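Local coordinates for protein pyridoxamine 5-phosphate-dependent dehydrase (Escherichia coli, PDB 3B8X) that removes the C3'-hydroxyl group of GDP-4-keto-6-deoxy-D-mannose in L-colitose biosynthesis, by a combined transamination and deoxygenation that depends on pyridoxal 5'-phosphate, at residues P7-T12 with S186-H191; S11-L16 with I262-K267; A193-G198 with G258-E263; P269-V274 with N373-L378. The protein carries 1 engineered substitution. All coordinates share one frame; numbering follows the deposited sequence.

In the fold
Three contacts use helix 255-286: contact 2 at residues 262-267, contact 3 at 258-263 and contact 4 at 269-274. Contact 1 differs. It lies at the surface and brings the N-terminal loop against the loop after strand 181-185, beside the bound cofactor-sugar nucleotide adduct. Contact 3 is buried and apolar. Contacts 2 and 4 are partly buried: contact 2 is held by side-chain hydrogen bonds and a salt bridge, contact 4 by apolar packing. Contacts 1 and 2 share Ser11 and Thr12. Contacts 1 and 4 share a sodium ion and are joined by hydrogen bonds of His374 to Pro7 and Ser10. Contacts 1, 2 and 3 reach the second subunit; contact 4 does not.

Contact 1: P7-T12 with S186-H191. Engineered in segment 186-191: Asn190 (natural residue His). With NA (sodium ion), chain K; G4M ([(2R,3S,4R,5R)-5-(2-amino-6-oxo-1,6-dihydro-9H-purin-9-yl)-3,4-dihydroxytetrahydrofuran-2-yl]methyl (2R,3S,4S,5S,6R)-3,4-dihydroxy-5-[({3-hydroxy-2-methyl-5-[(phosphonooxy)methyl]pyridin-4-yl}methyl)amino]-6-methyltetrahydro-2H-pyran-2-yl dihydrogen diphosphate), chain O.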
# COMPACT_ATOMS: atom_id res chain seq x y z
N PRO B 7 19.86 21.70 -0.55
CA PRO B 7 18.78 20.90 -0.05
C PRO B 7 19.14 19.42 -0.14
O PRO B 7 20.02 19.03 -0.90
CB PRO B 7 17.65 21.23 -1.04
CG PRO B 7 18.40 21.42 -2.36
CD PRO B 7 19.64 22.16 -1.93
N LEU B 8 18.41 18.61 0.59
CA LEU B 8 18.59 17.17 0.51
C LEU B 8 18.47 16.49 -0.87
O LEU B 8 19.16 15.53 -1.13
CB LEU B 8 17.64 16.48 1.50
CG LEU B 8 18.25 15.40 2.38
CD1 LEU B 8 18.97 16.02 3.56
CD2 LEU B 8 17.10 14.44 2.79
N ALA B 9 17.54 16.89 -1.73
CA ALA B 9 17.40 16.20 -3.02
C ALA B 9 17.02 17.24 -4.06
O ALA B 9 16.64 18.35 -3.70
CB ALA B 9 16.28 15.13 -2.92
N SER B 10 17.16 16.89 -5.33
CA SER B 10 16.78 17.75 -6.44
C SER B 10 16.11 16.87 -7.49
O SER B 10 15.99 15.64 -7.32
CB SER B 10 17.97 18.56 -6.97
OG SER B 10 19.10 17.74 -7.27
N SER B 11 15.56 17.48 -8.54
CA SER B 11 14.89 16.68 -9.57
C SER B 11 15.90 15.84 -10.35
O SER B 11 16.98 16.34 -10.70
CB SER B 11 14.14 17.59 -10.56
OG SER B 11 13.46 16.84 -11.54
N THR B 12 15.53 14.59 -10.67
CA THR B 12 16.38 13.70 -11.47
C THR B 12 15.74 13.53 -12.86
O THR B 12 16.20 12.72 -13.66
CB THR B 12 16.41 12.31 -10.84
OG1 THR B 12 15.06 11.84 -10.73
CG2 THR B 12 17.02 12.41 -9.50
N SER B 186 11.88 3.95 -5.16
CA SER B 186 12.10 4.99 -6.18
C SER B 186 11.36 6.26 -5.74
O SER B 186 10.68 6.93 -6.54
CB SER B 186 11.74 4.54 -7.61
OG SER B 186 10.51 3.84 -7.67
N PHE B 187 11.44 6.56 -4.44
CA PHE B 187 10.84 7.81 -3.94
C PHE B 187 11.65 9.01 -4.47
O PHE B 187 12.78 8.85 -4.89
CB PHE B 187 10.75 7.86 -2.40
CG PHE B 187 10.17 9.16 -1.88
CD1 PHE B 187 8.87 9.51 -2.20
CD2 PHE B 187 10.96 10.06 -1.16
CE1 PHE B 187 8.36 10.73 -1.79
CE2 PHE B 187 10.43 11.27 -0.70
CZ PHE B 187 9.14 11.60 -1.04
N TYR B 188 11.04 10.21 -4.48
CA TYR B 188 11.70 11.44 -4.97
C TYR B 188 13.11 11.68 -4.49
O TYR B 188 13.97 12.06 -5.27
CB TYR B 188 10.89 12.64 -4.50
CG TYR B 188 11.45 13.95 -4.98
CD1 TYR B 188 11.15 14.43 -6.25
CD2 TYR B 188 12.28 14.72 -4.16
CE1 TYR B 188 11.64 15.65 -6.68
CE2 TYR B 188 12.79 15.95 -4.60
CZ TYR B 188 12.44 16.40 -5.85
OH TYR B 188 12.99 17.55 -6.37
N SER B 189 13.35 11.53 -3.20
CA SER B 189 14.67 11.85 -2.67
C SER B 189 15.70 10.73 -2.77
O SER B 189 16.76 10.79 -2.15
CB SER B 189 14.55 12.32 -1.21
OG SER B 189 13.90 11.34 -0.40
N ASN B 190 15.39 9.73 -3.61
CA ASN B 190 16.21 8.53 -3.73
C ASN B 190 17.10 8.53 -4.97
O ASN B 190 17.22 9.52 -5.63
CB ASN B 190 15.32 7.31 -3.73
CG ASN B 190 15.85 6.24 -2.89
OD1 ASN B 190 17.06 6.12 -2.74
ND2 ASN B 190 14.97 5.48 -2.27
N HIS B 191 17.76 7.40 -5.23
CA HIS B 191 18.65 7.29 -6.39
C HIS B 191 17.95 7.57 -7.70
O HIS B 191 18.50 8.20 -8.57
CB HIS B 191 19.37 5.93 -6.41
CG HIS B 191 20.44 5.86 -5.38
ND1 HIS B 191 20.20 5.41 -4.10
CD2 HIS B 191 21.70 6.34 -5.39
CE1 HIS B 191 21.32 5.54 -3.39
NE2 HIS B 191 22.22 6.14 -4.14
NA NA K . 19.62 13.26 -1.92
OP3 G4M O . 9.93 5.75 1.10
PL G4M O . 9.66 4.26 0.61
OP1 G4M O . 8.24 3.67 1.15
OP2 G4M O . 9.66 4.24 -0.99
OP4 G4M O . 10.91 3.32 1.06
C5B G4M O . 10.78 3.06 2.43
C5L G4M O . 12.13 2.72 2.94
C6L G4M O . 12.42 1.40 3.23
N1L G4M O . 13.59 1.09 3.75
C2L G4M O . 14.53 1.98 4.00
C2A G4M O . 15.83 1.55 4.64
C3L G4M O . 14.35 3.32 3.70
O3L G4M O . 15.32 4.19 4.05
C4L G4M O . 13.10 3.71 3.12
C4A G4M O . 12.82 5.05 2.80
N4A G4M O . 13.67 5.98 3.13
C4G G4M O . 13.42 7.31 2.71
C5G G4M O . 13.94 8.31 3.70
C6G G4M O . 15.39 8.01 4.07
O5G G4M O . 13.93 9.52 2.94
C3G G4M O . 11.91 7.58 2.54
O3G G4M O . 11.63 7.60 1.15
C2G G4M O . 11.57 8.99 3.13
O2G G4M O . 10.30 9.45 2.68
C1G G4M O . 12.61 10.00 2.72
O1G G4M O . 12.50 11.07 3.65
P2 G4M O . 12.68 12.56 3.15
O3P G4M O . 14.01 12.68 2.24
O4P G4M O . 12.97 13.48 4.45
OPP G4M O . 11.30 12.84 2.35
P G4M O . 11.09 14.39 1.97
O1P G4M O . 11.18 15.52 3.13
O2P G4M O . 9.60 14.32 1.41
O5' G4M O . 11.90 14.72 0.66
C5' G4M O . 13.19 15.21 0.96
C4' G4M O . 13.39 16.50 0.18
O4' G4M O . 12.85 16.34 -1.17
C3' G4M O . 12.58 17.64 0.84
O3' G4M O . 13.31 18.84 0.60
C2' G4M O . 11.24 17.62 0.07
O2' G4M O . 10.70 18.94 0.05
C1' G4M O . 11.75 17.26 -1.32
N9 G4M O . 10.69 16.65 -2.14
C8 G4M O . 10.10 15.45 -1.91
N7 G4M O . 9.23 15.23 -2.88
C4 G4M O . 10.19 17.18 -3.31
C5 G4M O . 9.24 16.26 -3.80
C6 G4M O . 8.56 16.55 -5.03
O6 G4M O . 7.73 15.81 -5.53
N3 G4M O . 10.43 18.31 -3.98
C2 G4M O . 9.78 18.57 -5.10
N1 G4M O . 8.86 17.72 -5.64
N2 G4M O . 10.03 19.74 -5.76
O HOH W 1 14.33 13.60 -7.54
O HOH W 2 19.59 10.73 -2.09
O HOH W 3 17.64 12.28 -0.08
O HOH W 4 20.57 12.68 0.23
O HOH W 5 18.67 13.06 -4.02
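Tyr188 carries this contact. Its CG is anti to the backbone N (chi1 -179°), which lays the ring along the guanine of G4M. CB touches N7 of G4M at 3.5 Å. CG lies 3.3 Å from the same N7. CD2 comes to 3.2 Å from N9 of G4M, and CE2 to 3.2 Å from C4. CZ meets N3 of G4M at 3.3 Å, so the base lies over one face of the ring. Water 1 sits above the opposite face, near the rim, and lies within hydrogen-bonding reach of Ser10 O and Tyr188 O. At the tip, OH is 3.4 Å from Ser11 N, but the angle is too poor for a hydrogen bond.

This is the pocket for the sugar nucleotide and cofactor of an aspartate aminotransferase-like enzyme. Lys28 and Phe30 of the second subunit also hydrogen-bond the ligand. The N-terminal loop packs beside it: Ala9 CB lies 4.0 Å from Tyr188 CE2 and also touches Ser189. Ser189 follows in the type I turn from Phe187 to the engineered Asn190. Its OG donates to G4M O3P at 3.0 Å. Leu8 O binds the sodium ion, and waters 2 and 3 link that ion to Ser189 O.

Contact 2: S11-L16 with I262-K267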
# COMPACT_ATOMS: atom_id res chain seq x y z
N SER B 11 15.56 17.48 -8.54
CA SER B 11 14.89 16.68 -9.57
C SER B 11 15.90 15.84 -10.35
O SER B 11 16.98 16.34 -10.70
CB SER B 11 14.14 17.59 -10.56
OG SER B 11 13.46 16.84 -11.54
N THR B 12 15.53 14.59 -10.67
CA THR B 12 16.38 13.70 -11.47
C THR B 12 15.74 13.53 -12.86
O THR B 12 16.20 12.72 -13.66
CB THR B 12 16.41 12.31 -10.84
OG1 THR B 12 15.06 11.84 -10.73
CG2 THR B 12 17.02 12.41 -9.50
N TRP B 13 14.70 14.31 -13.14
CA TRP B 13 13.99 14.22 -14.39
C TRP B 13 14.37 15.29 -15.38
O TRP B 13 14.75 16.42 -15.01
CB TRP B 13 12.49 14.43 -14.19
CG TRP B 13 11.78 13.40 -13.37
CD1 TRP B 13 12.29 12.29 -12.80
CD2 TRP B 13 10.37 13.36 -13.15
NE1 TRP B 13 11.29 11.56 -12.19
CE2 TRP B 13 10.10 12.22 -12.38
CE3 TRP B 13 9.30 14.19 -13.53
CZ2 TRP B 13 8.81 11.93 -11.89
CZ3 TRP B 13 8.01 13.88 -13.09
CH2 TRP B 13 7.78 12.76 -12.26
N ASP B 14 14.21 14.92 -16.64
CA ASP B 14 14.37 15.82 -17.78
C ASP B 14 13.20 15.64 -18.71
O ASP B 14 12.18 15.04 -18.35
CB ASP B 14 15.75 15.87 -18.48
CG ASP B 14 16.16 14.57 -19.16
OD1 ASP B 14 15.33 13.66 -19.34
OD2 ASP B 14 17.37 14.45 -19.51
N ASP B 15 13.35 16.18 -19.90
CA ASP B 15 12.28 16.08 -20.86
C ASP B 15 11.85 14.62 -21.03
O ASP B 15 10.68 14.36 -21.28
CB ASP B 15 12.69 16.68 -22.22
CG ASP B 15 13.89 15.95 -22.86
OD1 ASP B 15 15.06 16.26 -22.54
OD2 ASP B 15 13.66 15.05 -23.72
N LEU B 16 12.78 13.67 -20.92
CA LEU B 16 12.47 12.26 -21.14
C LEU B 16 11.44 11.70 -20.19
O LEU B 16 10.59 10.91 -20.59
CB LEU B 16 13.72 11.37 -21.19
CG LEU B 16 14.71 11.71 -22.30
CD1 LEU B 16 15.85 10.71 -22.32
CD2 LEU B 16 14.00 11.74 -23.65
N ILE B 262 11.61 3.68 -16.44
CA ILE B 262 12.42 3.16 -17.54
C ILE B 262 13.45 4.20 -17.95
O ILE B 262 14.59 3.87 -18.23
CB ILE B 262 11.50 2.93 -18.74
CG1 ILE B 262 10.68 1.65 -18.49
CG2 ILE B 262 12.31 2.99 -20.04
CD1 ILE B 262 9.30 1.61 -19.23
N GLU B 263 13.01 5.46 -17.91
CA GLU B 263 13.84 6.57 -18.34
C GLU B 263 14.91 6.69 -17.30
O GLU B 263 16.07 6.85 -17.64
CB GLU B 263 13.02 7.86 -18.44
CG GLU B 263 12.02 7.88 -19.59
CD GLU B 263 12.58 7.38 -20.92
OE1 GLU B 263 13.80 7.48 -21.19
OE2 GLU B 263 11.77 6.90 -21.74
N GLN B 264 14.52 6.59 -16.03
CA GLN B 264 15.43 6.72 -14.88
C GLN B 264 16.54 5.67 -14.90
O GLN B 264 17.70 5.98 -14.64
CB GLN B 264 14.63 6.67 -13.56
CG GLN B 264 13.75 7.91 -13.30
CD GLN B 264 14.54 9.15 -12.89
OE1 GLN B 264 14.85 9.34 -11.71
NE2 GLN B 264 14.85 10.01 -13.87
N LEU B 265 16.20 4.42 -15.20
CA LEU B 265 17.17 3.34 -15.25
C LEU B 265 18.27 3.67 -16.27
O LEU B 265 19.43 3.31 -16.08
CB LEU B 265 16.52 1.98 -15.57
CG LEU B 265 15.61 1.38 -14.47
CD1 LEU B 265 15.01 0.05 -14.80
CD2 LEU B 265 16.34 1.19 -13.16
N LYS B 266 17.93 4.35 -17.35
CA LYS B 266 18.99 4.65 -18.28
C LYS B 266 19.97 5.66 -17.72
O LYS B 266 21.16 5.63 -18.05
CB LYS B 266 18.43 5.15 -19.59
CG LYS B 266 17.32 4.27 -20.10
CD LYS B 266 16.64 4.96 -21.24
CE LYS B 266 16.04 3.97 -22.20
NZ LYS B 266 15.29 4.63 -23.29
N LYS B 267 19.49 6.55 -16.86
CA LYS B 267 20.39 7.57 -16.34
C LYS B 267 21.17 7.10 -15.12
O LYS B 267 22.18 7.70 -14.75
CB LYS B 267 19.58 8.81 -15.94
CG LYS B 267 19.17 9.73 -17.12
CD LYS B 267 17.95 10.57 -16.76
CE LYS B 267 17.48 11.51 -17.88
NZ LYS B 267 16.09 11.28 -18.07
O HOH W 6 10.64 9.45 -22.70
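The side-chain amide of Gln264 holds one residue twice. Its NE2 donates to Thr12 O at 3.0 Å in a nearly straight bond (166°), and its OE1 accepts from Thr12 OG1 at 2.7 Å. The carbonyl lies in the amide plane of Gln264, yet NE2 stands well above the carbonyl plane of Thr12. The Gln264 chain bends at chi2 and crosses Thr12 at about a right angle. The two bonds fix the rotation of the amide. OE1 takes a second donor, Ala193 N, and NE2 a second acceptor, Glu17 OE2. NE2 also lies 3.6 Å from Trp13 CD1.

One helical turn on, Lys267 runs out with CG beside the backbone N and bends at chi4. Its NZ makes a salt bridge to Asp14 OD1 at 2.8 Å, coming from above the carboxylate plane. NZ also makes a salt bridge to Glu17 OE2, its strongest partner. The two acids would probably keep the amine protonated. Leu16 CB packs 3.9 Å from Glu263 OE1, and Leu16 O is bridged by water 6 to Glu263 OE2, weakly on the Glu263 side.

Asp14 OD1 also accepts from Leu16 N at 3.0 Å, while Ser11 OG accepts from Trp13 N. This is an ST turn leading into the N-cap of helix 15-27, with the cap residue tied by its salt bridge to helix 255-286.

Contact 3: A193-G198 with G258-E263; sequences ATMEGG and GAIGIE
Ala193 starts the last part of the loop that joins strands 181-185 and 198-202. These are antiparallel neighbours in the large mixed sheet of the fold type I (aspartate aminotransferase) architecture, and the loop here packs on helix 255-286. Ala193 CB points away from the helix, but its backbone O lies 3.3 Å from Ile260 CG2. The same O accepts from Trp13 NE1.

Thr194 comes next and lies closest to the helix backbone. Its OG1 takes the crowded position between the backbone N and the carbonyl carbon (chi1 59°). CG2 is thereby left to touch Gly261 CA at 3.7 Å. Having no side chain, Gly261 lets the methyl reach the helix backbone. OG1 turns to the loop itself and donates to Glu196 O at 2.8 Å, from above that carbonyl plane, and also bonds Ser186 OG.

Met195 has phi 79° and psi -70°, the values of a classic gamma turn, closed by a weak bond from Glu196 N to Thr194 O. Its chain bends at chi3 and crosses Ile260 at about a right angle. Glu196 does not touch the helix segment; its carboxylate makes a salt bridge to Arg252 and a hydrogen bond to Asn250, both of the second subunit, and Gly197 touches G4M. On the helix side, the branches of Ile260 divide the loop between them: CG2 is 3.9 Å from Thr194 CA, and CD1 is 3.8 Å from Met195 CE.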
# COMPACT_ATOMS: atom_id res chain seq x y z
N ALA B 193 13.68 8.32 -9.23
CA ALA B 193 12.41 8.76 -8.69
C ALA B 193 11.24 8.62 -9.64
O ALA B 193 11.31 9.06 -10.77
CB ALA B 193 12.56 10.21 -8.23
N THR B 194 10.17 7.97 -9.20
CA THR B 194 9.01 7.73 -10.05
C THR B 194 7.78 8.26 -9.29
O THR B 194 6.70 7.68 -9.34
CB THR B 194 8.85 6.21 -10.27
OG1 THR B 194 8.70 5.56 -9.00
CG2 THR B 194 10.08 5.67 -10.91
N MET B 195 7.97 9.36 -8.58
CA MET B 195 6.93 9.95 -7.72
C MET B 195 6.91 9.15 -6.40
O MET B 195 7.32 9.67 -5.38
CB MET B 195 5.57 10.06 -8.44
CG MET B 195 5.71 10.82 -9.74
SD MET B 195 4.13 11.29 -10.48
CE MET B 195 3.70 9.81 -11.21
N GLU B 196 6.44 7.90 -6.42
CA GLU B 196 6.56 6.98 -5.30
C GLU B 196 6.86 5.69 -6.08
O GLU B 196 6.53 5.61 -7.28
CB GLU B 196 5.24 6.82 -4.52
CG GLU B 196 4.86 8.03 -3.67
CD GLU B 196 5.26 7.96 -2.22
OE1 GLU B 196 6.01 7.05 -1.78
OE2 GLU B 196 4.84 8.86 -1.50
N GLY B 197 7.44 4.68 -5.44
CA GLY B 197 7.64 3.44 -6.16
C GLY B 197 8.57 2.56 -5.34
O GLY B 197 9.42 3.07 -4.61
N GLY B 198 8.42 1.25 -5.52
CA GLY B 198 9.29 0.29 -4.86
C GLY B 198 9.45 -0.91 -5.80
O GLY B 198 8.81 -0.98 -6.83
N GLY B 258 5.99 3.36 -13.87
CA GLY B 258 6.78 2.41 -14.64
C GLY B 258 7.40 3.13 -15.86
O GLY B 258 8.56 2.95 -16.17
N ALA B 259 6.66 4.04 -16.49
CA ALA B 259 7.20 4.74 -17.64
C ALA B 259 8.36 5.62 -17.25
O ALA B 259 9.40 5.62 -17.91
CB ALA B 259 6.13 5.53 -18.40
N ILE B 260 8.15 6.37 -16.18
CA ILE B 260 9.16 7.27 -15.70
C ILE B 260 10.37 6.41 -15.35
O ILE B 260 11.54 6.80 -15.60
CB ILE B 260 8.69 7.99 -14.41
CG1 ILE B 260 7.54 8.97 -14.71
CG2 ILE B 260 9.85 8.69 -13.74
CD1 ILE B 260 6.64 9.35 -13.51
N GLY B 261 10.11 5.29 -14.67
CA GLY B 261 11.22 4.47 -14.18
C GLY B 261 12.17 3.99 -15.28
O GLY B 261 13.37 3.84 -15.06
N ILE B 262 11.61 3.68 -16.44
CA ILE B 262 12.42 3.16 -17.54
C ILE B 262 13.45 4.20 -17.95
O ILE B 262 14.59 3.87 -18.23
CB ILE B 262 11.50 2.93 -18.74
CG1 ILE B 262 10.68 1.65 -18.49
CG2 ILE B 262 12.31 2.99 -20.04
CD1 ILE B 262 9.30 1.61 -19.23
N GLU B 263 13.01 5.46 -17.91
CA GLU B 263 13.84 6.57 -18.34
C GLU B 263 14.91 6.69 -17.30
O GLU B 263 16.07 6.85 -17.64
CB GLU B 263 13.02 7.86 -18.44
CG GLU B 263 12.02 7.88 -19.59
CD GLU B 263 12.58 7.38 -20.92
OE1 GLU B 263 13.80 7.48 -21.19
OE2 GLU B 263 11.77 6.90 -21.74

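Contact 4: P269-V274 with N373-L378. With NA (sodium ion), chain K.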
# COMPACT_ATOMS: atom_id res chain seq x y z
N PRO B 269 23.44 4.95 -14.16
CA PRO B 269 24.89 4.77 -14.12
C PRO B 269 25.58 6.12 -13.96
O PRO B 269 26.54 6.28 -13.20
CB PRO B 269 25.20 4.12 -15.49
CG PRO B 269 23.89 3.38 -15.86
CD PRO B 269 22.84 4.40 -15.39
N ARG B 270 25.09 7.10 -14.70
CA ARG B 270 25.65 8.42 -14.61
C ARG B 270 25.30 9.01 -13.24
O ARG B 270 26.08 9.70 -12.60
CB ARG B 270 25.05 9.27 -15.72
CG ARG B 270 25.89 10.49 -16.03
CD ARG B 270 25.31 11.37 -17.14
NE ARG B 270 23.85 11.34 -17.27
CZ ARG B 270 23.03 12.23 -16.70
NH1 ARG B 270 23.56 13.18 -15.92
NH2 ARG B 270 21.71 12.17 -16.89
N PHE B 271 24.10 8.76 -12.78
CA PHE B 271 23.76 9.31 -11.50
C PHE B 271 24.75 8.71 -10.49
O PHE B 271 25.23 9.41 -9.61
CB PHE B 271 22.34 8.85 -11.09
CG PHE B 271 21.21 9.57 -11.81
CD1 PHE B 271 21.46 10.66 -12.62
CD2 PHE B 271 19.89 9.18 -11.61
CE1 PHE B 271 20.39 11.33 -13.24
CE2 PHE B 271 18.84 9.86 -12.19
CZ PHE B 271 19.08 10.94 -13.02
N ILE B 272 25.04 7.41 -10.59
CA ILE B 272 25.91 6.82 -9.58
C ILE B 272 27.33 7.42 -9.68
O ILE B 272 28.05 7.70 -8.68
CB ILE B 272 25.96 5.26 -9.61
CG1 ILE B 272 24.69 4.60 -9.07
CG2 ILE B 272 27.14 4.75 -8.81
CD1 ILE B 272 23.62 5.51 -8.58
N SER B 273 27.77 7.61 -10.91
CA SER B 273 29.09 8.20 -11.15
C SER B 273 29.25 9.57 -10.46
O SER B 273 30.27 9.83 -9.76
CB SER B 273 29.29 8.36 -12.66
OG SER B 273 30.63 8.68 -12.96
N VAL B 274 28.25 10.44 -10.70
CA VAL B 274 28.28 11.81 -10.15
C VAL B 274 28.29 11.76 -8.63
O VAL B 274 29.06 12.46 -7.96
CB VAL B 274 27.13 12.66 -10.64
CG1 VAL B 274 27.21 14.05 -10.03
CG2 VAL B 274 27.18 12.78 -12.15
N ASN B 373 23.25 14.04 -0.75
CA ASN B 373 24.12 13.82 -1.93
C ASN B 373 23.16 13.83 -3.13
O ASN B 373 22.00 13.46 -3.02
CB ASN B 373 24.96 12.53 -1.83
CG ASN B 373 26.05 12.46 -2.93
OD1 ASN B 373 26.30 13.44 -3.63
ND2 ASN B 373 26.67 11.29 -3.07
N HIS B 374 23.61 14.28 -4.29
CA HIS B 374 22.74 14.33 -5.46
C HIS B 374 23.45 13.75 -6.68
O HIS B 374 24.67 13.59 -6.68
CB HIS B 374 22.35 15.82 -5.83
CG HIS B 374 21.74 16.61 -4.72
ND1 HIS B 374 20.68 17.46 -4.93
CD2 HIS B 374 22.06 16.71 -3.41
CE1 HIS B 374 20.37 18.05 -3.78
NE2 HIS B 374 21.21 17.64 -2.86
N GLN B 375 22.69 13.56 -7.76
CA GLN B 375 23.22 13.04 -9.02
C GLN B 375 23.80 14.16 -9.88
O GLN B 375 24.03 13.98 -11.05
CB GLN B 375 22.10 12.36 -9.80
CG GLN B 375 21.03 13.30 -10.40
CD GLN B 375 20.23 14.17 -9.41
OE1 GLN B 375 20.02 13.82 -8.24
NE2 GLN B 375 19.77 15.31 -9.89
N ILE B 376 23.96 15.33 -9.28
CA ILE B 376 24.52 16.54 -9.88
C ILE B 376 25.76 16.91 -9.03
O ILE B 376 25.72 16.73 -7.82
CB ILE B 376 23.49 17.72 -9.73
CG1 ILE B 376 22.17 17.40 -10.43
CG2 ILE B 376 24.02 19.02 -10.31
CD1 ILE B 376 20.97 17.76 -9.58
N GLU B 377 26.84 17.41 -9.62
CA GLU B 377 28.03 17.77 -8.83
C GLU B 377 27.66 18.72 -7.72
O GLU B 377 26.81 19.58 -7.91
CB GLU B 377 29.17 18.38 -9.67
CG GLU B 377 28.84 19.74 -10.33
CD GLU B 377 29.22 20.96 -9.50
OE1 GLU B 377 29.79 20.84 -8.40
OE2 GLU B 377 28.91 22.08 -9.94
N LEU B 378 28.34 18.58 -6.59
CA LEU B 378 28.08 19.40 -5.41
C LEU B 378 29.37 20.06 -4.88
O LEU B 378 29.48 20.32 -3.67
CB LEU B 378 27.51 18.47 -4.32
CG LEU B 378 26.03 18.11 -4.44
CD1 LEU B 378 25.59 16.99 -3.49
CD2 LEU B 378 25.20 19.36 -4.19
NA NA K . 19.62 13.26 -1.92
O HOH W 4 20.57 12.68 0.23
O HOH W 2 19.59 10.73 -2.09
O HOH W 3 17.64 12.28 -0.08
O HOH W 5 18.67 13.06 -4.02
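Phe271 has its CG anti to the carbonyl carbon (chi1 -77°), and Gln375 has its CG in the crowded position between backbone N and carbonyl carbon (chi1 71°). The two side chains therefore run side by side and point the same way. The aliphatic part of Gln375 does the touching. Its CB is 3.4 Å from Phe271 CD1. Its CG lies over one ring face, 3.8 Å from the Phe271 centroid and 25° off the ring normal, a CH-pi contact. The chain bends at chi2, which turns the amide away.

One helical turn on, Val274 places CG1 anti to its backbone N. This methyl presses on the loop backbone, 3.3 Å from Gln375 O and 3.4 Å from Glu377 N. At the start of the loop, Asn373 O binds the sodium ion at 2.6 Å, with waters 2 to 5 around it. Leu8 O completes that site. Glu377 binds magnesium in another crystal structure of this protein.

The loop leads from strand 368-372, in the four-stranded antiparallel sheet, to helix 379-388. Helix 255-286 packs along it, and Asn278 of that helix accepts from the N of Leu378, the N-cap residue of helix 379-388.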